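Local coordinates for putative sugar binding protein (Geobacillus stearothermophilus, PDB 6GT9) that binds galactose in the cleft between its two lobes and probably serves as the sugar-recognition component of a three-component sensing system for galactan utilization, at residues D89-G95 / P114-T120; A145-T150 / T241-G245. All coordinates share one frame. Residues are numbered along the deposited sequence.

Contact 1: residues D89-G95 / P114-T120; sequences DGIITQG and PVVTIDT. With GAL (beta-D-galactopyranose), chain E.
Strands 90-93 and 115-118 run parallel, their axes 4.7 Å apart and inclined by 18°. Ile91 pairs with Val115, Ile92 with Val116 and Thr93 with Thr117, CA to CA 4.9-5.0 Å. Four backbone hydrogen bonds alternate between the strands: Ile91 N to Pro114 O, Val116 N to Ile91 O and Thr93 N to Val116 O (each 3.1 Å), and Ile118 N to Thr93 O (3.0 Å). Asp119 then turns at phi/psi 72/-40, so that Gly95 N reaches Thr120 O at 3.0 Å. Ile92 and Val116 lie on one face, Ile92 CG2 meeting Ile118 CG2 at 3.5 Å; Ile91, Val115, Thr93 and Thr117 share the other. At the C-terminal ends, Gln94 (chi1 m) donates from NE2 to OD1 of Asp119 (chi1 t) at 3.0 Å, and Asp119 OD2 accepts from galactose O2 (2.6 Å). Sugar recognition at strand ends is characteristic of periplasmic binding proteins. Helix 98-110 completes the beta-alpha-beta unit; strands 32-36 and 129-132 flank the pair, helix 73-85 covering Ile91 and helix 43-59 Ile118.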
loop_
_atom_site.group_PDB
_atom_site.type_symbol
_atom_site.label_atom_id
_atom_site.label_comp_id
_atom_site.label_asym_id
_atom_site.label_seq_id
_atom_site.Cartn_x
_atom_site.Cartn_y
_atom_site.Cartn_z
ATOM N N ASP A 89 22.971 -7.021 -6.566
ATOM C CA ASP A 89 23.296 -5.788 -7.275
ATOM C C ASP A 89 22.350 -4.634 -6.955
ATOM O O ASP A 89 22.686 -3.473 -7.225
ATOM C CB ASP A 89 23.319 -6.065 -8.781
ATOM C CG ASP A 89 24.290 -7.173 -9.132
ATOM O OD1 ASP A 89 25.496 -6.943 -8.977
ATOM O OD2 ASP A 89 23.854 -8.288 -9.500
ATOM N N GLY A 90 21.194 -4.917 -6.369
ATOM C CA GLY A 90 20.285 -3.856 -5.979
ATOM C C GLY A 90 19.153 -4.449 -5.168
ATOM O O GLY A 90 18.844 -5.634 -5.325
ATOM N N ILE A 91 18.535 -3.645 -4.299
ATOM C CA ILE A 91 17.477 -4.100 -3.401
ATOM C C ILE A 91 16.322 -3.115 -3.510
ATOM O O ILE A 91 16.523 -1.896 -3.413
ATOM C CB ILE A 91 17.977 -4.210 -1.948
ATOM C CG1 ILE A 91 19.046 -5.313 -1.846
ATOM C CG2 ILE A 91 16.834 -4.489 -1.005
ATOM C CD1 ILE A 91 19.692 -5.455 -0.483
ATOM N N ILE A 92 15.130 -3.639 -3.754
ATOM C CA ILE A 92 13.911 -2.847 -3.891
ATOM C C ILE A 92 12.976 -3.249 -2.763
ATOM O O ILE A 92 12.665 -4.437 -2.608
ATOM C CB ILE A 92 13.251 -3.070 -5.263
ATOM C CG1 ILE A 92 14.259 -2.796 -6.385
ATOM C CG2 ILE A 92 11.978 -2.197 -5.408
ATOM C CD1 ILE A 92 13.877 -3.397 -7.733
ATOM N N THR A 93 12.524 -2.266 -1.983
ATOM C CA THR A 93 11.769 -2.545 -0.769
ATOM C C THR A 93 10.966 -1.318 -0.361
ATOM O O THR A 93 11.315 -0.187 -0.696
ATOM C CB THR A 93 12.697 -2.927 0.387
ATOM O OG1 THR A 93 11.922 -3.185 1.558
ATOM C CG2 THR A 93 13.644 -1.773 0.673
ATOM N N GLN A 94 9.911 -1.555 0.410
ATOM C CA GLN A 94 9.275 -0.464 1.136
ATOM C C GLN A 94 10.235 0.075 2.187
ATOM O O GLN A 94 11.018 -0.672 2.786
ATOM C CB GLN A 94 8.016 -0.946 1.845
ATOM C CG GLN A 94 6.850 -1.321 0.981
ATOM C CD GLN A 94 5.914 -2.239 1.753
ATOM O OE1 GLN A 94 6.325 -3.321 2.163
ATOM N NE2 GLN A 94 4.669 -1.793 1.993
ATOM N N GLY A 95 10.184 1.382 2.406
ATOM C CA GLY A 95 10.759 1.928 3.617
ATOM C C GLY A 95 9.671 1.870 4.663
ATOM O O GLY A 95 9.051 2.891 4.967
ATOM N N PRO A 114 22.813 -0.315 -4.203
ATOM C CA PRO A 114 21.793 0.734 -4.314
ATOM C C PRO A 114 20.431 0.239 -3.850
ATOM O O PRO A 114 20.072 -0.922 -4.049
ATOM C CB PRO A 114 21.780 1.065 -5.811
ATOM C CG PRO A 114 22.283 -0.172 -6.476
ATOM C CD PRO A 114 23.278 -0.782 -5.520
ATOM N N VAL A 115 19.654 1.148 -3.251
ATOM C CA VAL A 115 18.326 0.827 -2.745
ATOM C C VAL A 115 17.317 1.720 -3.446
ATOM O O VAL A 115 17.495 2.945 -3.501
ATOM C CB VAL A 115 18.240 0.982 -1.214
ATOM C CG1 VAL A 115 16.777 0.839 -0.725
ATOM C CG2 VAL A 115 19.126 -0.073 -0.528
ATOM N N VAL A 116 16.286 1.101 -4.018
ATOM C CA VAL A 116 15.122 1.812 -4.541
ATOM C C VAL A 116 13.946 1.464 -3.641
ATOM O O VAL A 116 13.680 0.281 -3.392
ATOM C CB VAL A 116 14.830 1.438 -6.005
ATOM C CG1 VAL A 116 13.476 2.013 -6.454
ATOM C CG2 VAL A 116 15.948 1.960 -6.934
ATOM N N THR A 117 13.268 2.480 -3.122
ATOM C CA THR A 117 12.060 2.216 -2.365
ATOM C C THR A 117 10.870 2.137 -3.309
ATOM O O THR A 117 10.836 2.788 -4.357
ATOM C CB THR A 117 11.832 3.285 -1.293
ATOM O OG1 THR A 117 11.934 4.594 -1.874
ATOM C CG2 THR A 117 12.887 3.142 -0.217
ATOM N N ILE A 118 9.894 1.319 -2.926
ATOM C CA ILE A 118 8.710 1.047 -3.734
ATOM C C ILE A 118 7.498 1.053 -2.809
ATOM O O ILE A 118 7.583 0.582 -1.668
ATOM C CB ILE A 118 8.849 -0.295 -4.493
ATOM C CG1 ILE A 118 7.649 -0.559 -5.405
ATOM C CG2 ILE A 118 9.073 -1.485 -3.521
ATOM C CD1 ILE A 118 7.904 -1.676 -6.376
ATOM N N ASP A 119 6.390 1.641 -3.284
ATOM C CA ASP A 119 5.081 1.572 -2.623
ATOM C C ASP A 119 5.016 2.415 -1.353
ATOM O O ASP A 119 4.000 3.058 -1.082
ATOM C CB ASP A 119 4.712 0.096 -2.324
ATOM C CG ASP A 119 3.439 -0.050 -1.487
ATOM O OD1 ASP A 119 3.547 -0.073 -0.239
ATOM O OD2 ASP A 119 2.333 -0.164 -2.075
ATOM N N THR A 120 6.079 2.417 -0.562
ATOM C CA THR A 120 6.184 3.201 0.664
ATOM C C THR A 120 7.585 3.797 0.700
ATOM O O THR A 120 8.567 3.053 0.587
ATOM C CB THR A 120 5.962 2.317 1.912
ATOM O OG1 THR A 120 4.723 1.599 1.799
ATOM C CG2 THR A 120 5.990 3.148 3.198
HETATM C C1 GAL E . -1.864 -1.721 -0.343
HETATM C C2 GAL E . -0.470 -1.257 0.030
HETATM C C3 GAL E . 0.520 -2.434 0.094
HETATM C C4 GAL E . 0.009 -3.494 1.056
HETATM C C5 GAL E . -1.420 -3.880 0.713
HETATM C C6 GAL E . -2.047 -4.806 1.758
HETATM O O1 GAL E . -2.745 -0.616 -0.363
HETATM O O2 GAL E . 0.030 -0.314 -0.928
HETATM O O3 GAL E . 1.739 -1.998 0.612
HETATM O O4 GAL E . 0.062 -3.011 2.402
HETATM O O5 GAL E . -2.323 -2.706 0.604
HETATM O O6 GAL E . -3.200 -5.437 1.245
#

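Contact 2: residues A145-T150 / T241-G245; sequences ALAEDT and TYIIG
The last turn of helix 135-149 runs along strand 242-245, with N-to-C directions 156° apart, nearly antiparallel, and axes 9.9 Å apart at closest approach. Ala145 directs CB toward the strand, 3.8 Å from Ile244 CD1. Leu146, chi1 t, sets CG 3.6 Å from Tyr242 CE2 and CD1 4.0 Å from Ile244 CG2, bridging the two strand residues that point at the helix. One turn on, Asp149 (chi1 m) accepts a hydrogen bond at OD2 from Tyr242 OH, 2.7 Å, while its OD1 forms a salt bridge with Arg301. Thr150, the first residue to leave helical geometry, takes chi1 p; its OG1 donates a hydrogen bond to Leu146 O at 2.7 Å, and CG2 sits 4.2 Å from the Tyr242 ring centroid, a CH-pi contact over one face. Tyr242, chi1 t and chi2 89°, extends from the strand to meet Ala145, Leu146, Asp149 and Thr150, whereas Ile243 faces helix 224-235. Helices covering both faces of a central sheet are typical of the Rossmann-like lobes of periplasmic binding proteins.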
loop_
_atom_site.group_PDB
_atom_site.type_symbol
_atom_site.label_atom_id
_atom_site.label_comp_id
_atom_site.label_asym_id
_atom_site.label_seq_id
_atom_site.Cartn_x
_atom_site.Cartn_y
_atom_site.Cartn_z
ATOM N N ALA A 145 -13.151 12.675 -1.016
ATOM C CA ALA A 145 -14.199 11.867 -1.631
ATOM C C ALA A 145 -15.302 11.538 -0.634
ATOM O O ALA A 145 -16.494 11.659 -0.948
ATOM C CB ALA A 145 -13.596 10.583 -2.204
ATOM N N LEU A 146 -14.926 11.093 0.570
ATOM C CA LEU A 146 -15.937 10.760 1.568
ATOM C C LEU A 146 -16.760 11.991 1.942
ATOM O O LEU A 146 -17.983 11.901 2.123
ATOM C CB LEU A 146 -15.269 10.148 2.804
ATOM C CG LEU A 146 -16.162 9.715 3.975
ATOM C CD1 LEU A 146 -15.582 8.465 4.669
ATOM C CD2 LEU A 146 -16.370 10.831 4.990
ATOM N N ALA A 147 -16.105 13.151 2.057
ATOM C CA ALA A 147 -16.814 14.383 2.398
ATOM C C ALA A 147 -17.787 14.784 1.297
ATOM O O ALA A 147 -18.895 15.254 1.583
ATOM C CB ALA A 147 -15.816 15.512 2.673
ATOM N N GLU A 148 -17.389 14.608 0.035
ATOM C CA GLU A 148 -18.280 14.902 -1.084
ATOM C C GLU A 148 -19.477 13.962 -1.104
ATOM O O GLU A 148 -20.626 14.407 -1.193
ATOM C CB GLU A 148 -17.519 14.802 -2.407
ATOM C CG GLU A 148 -16.633 16.000 -2.736
ATOM C CD GLU A 148 -16.153 15.981 -4.183
ATOM O OE1 GLU A 148 -14.931 15.839 -4.414
ATOM O OE2 GLU A 148 -17.009 16.102 -5.091
ATOM N N ASP A 149 -19.226 12.656 -1.052
ATOM C CA ASP A 149 -20.301 11.680 -1.202
ATOM C C ASP A 149 -21.270 11.699 -0.027
ATOM O O ASP A 149 -22.453 11.390 -0.204
ATOM C CB ASP A 149 -19.726 10.271 -1.373
ATOM C CG ASP A 149 -18.784 10.154 -2.562
ATOM O OD1 ASP A 149 -18.748 11.080 -3.403
ATOM O OD2 ASP A 149 -18.082 9.122 -2.668
ATOM N N THR A 150 -20.807 12.046 1.171
ATOM C CA THR A 150 -21.684 12.129 2.332
ATOM C C THR A 150 -22.122 13.557 2.644
ATOM O O THR A 150 -22.739 13.785 3.691
ATOM C CB THR A 150 -21.002 11.543 3.561
ATOM O OG1 THR A 150 -19.931 12.414 3.955
ATOM C CG2 THR A 150 -20.479 10.143 3.266
ATOM N N THR A 241 -24.353 1.859 4.606
ATOM C CA THR A 241 -23.078 2.184 5.203
ATOM C C THR A 241 -22.161 2.588 4.073
ATOM O O THR A 241 -22.094 1.909 3.121
ATOM C CB THR A 241 -22.513 0.922 5.844
ATOM O OG1 THR A 241 -23.368 0.515 6.882
ATOM C CG2 THR A 241 -21.147 1.128 6.393
ATOM N N TYR A 242 -21.473 3.704 4.223
ATOM C CA TYR A 242 -20.552 4.208 3.211
ATOM C C TYR A 242 -19.183 3.569 3.408
ATOM O O TYR A 242 -18.621 3.616 4.504
ATOM C CB TYR A 242 -20.447 5.731 3.289
ATOM C CG TYR A 242 -19.503 6.355 2.275
ATOM C CD1 TYR A 242 -19.950 6.731 1.014
ATOM C CD2 TYR A 242 -18.161 6.574 2.586
ATOM C CE1 TYR A 242 -19.078 7.303 0.082
ATOM C CE2 TYR A 242 -17.286 7.147 1.664
ATOM C CZ TYR A 242 -17.747 7.507 0.416
ATOM O OH TYR A 242 -16.878 8.089 -0.496
ATOM N N ILE A 243 -18.642 2.975 2.350
ATOM C CA ILE A 243 -17.322 2.342 2.411
ATOM C C ILE A 243 -16.439 2.952 1.338
ATOM O O ILE A 243 -16.766 2.876 0.147
ATOM C CB ILE A 243 -17.396 0.822 2.217
ATOM C CG1 ILE A 243 -18.325 0.191 3.241
ATOM C CG2 ILE A 243 -16.002 0.210 2.348
ATOM C CD1 ILE A 243 -18.495 -1.302 3.036
ATOM N N ILE A 244 -15.302 3.516 1.743
ATOM C CA ILE A 244 -14.250 3.876 0.801
ATOM C C ILE A 244 -12.997 3.094 1.188
ATOM O O ILE A 244 -12.591 3.090 2.356
ATOM C CB ILE A 244 -13.999 5.400 0.742
ATOM C CG1 ILE A 244 -12.891 5.721 -0.290
ATOM C CG2 ILE A 244 -13.700 5.968 2.113
ATOM C CD1 ILE A 244 -12.829 7.187 -0.749
ATOM N N GLY A 245 -12.435 2.378 0.224
ATOM C CA GLY A 245 -11.243 1.576 0.475
ATOM C C GLY A 245 -10.102 1.901 -0.463
ATOM O O GLY A 245 -10.143 2.915 -1.162
#

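Each of the two lobes supplies one of these contacts, whose centres lie about 33 Å apart on opposite sides of the chain's centre, and together they illustrate how an alpha/beta lobe is held within and across its layers. Contact 1 is strand on strand, almost wholly buried and dominated by main-chain hydrogen bonding; contact 2 is helix on strand, only partly buried, and relies entirely on side chains for its cross-segment hydrogen bond and apolar packing. No secondary-structure element is shared. Carboxylates serve different ends: in 114-120 an aspartate grips the sugar, whereas in 145-150 another accepts a tyrosine hydroxyl's hydrogen bond at the helix end; the side chain of Ile244 is about 12 Å from the sugar.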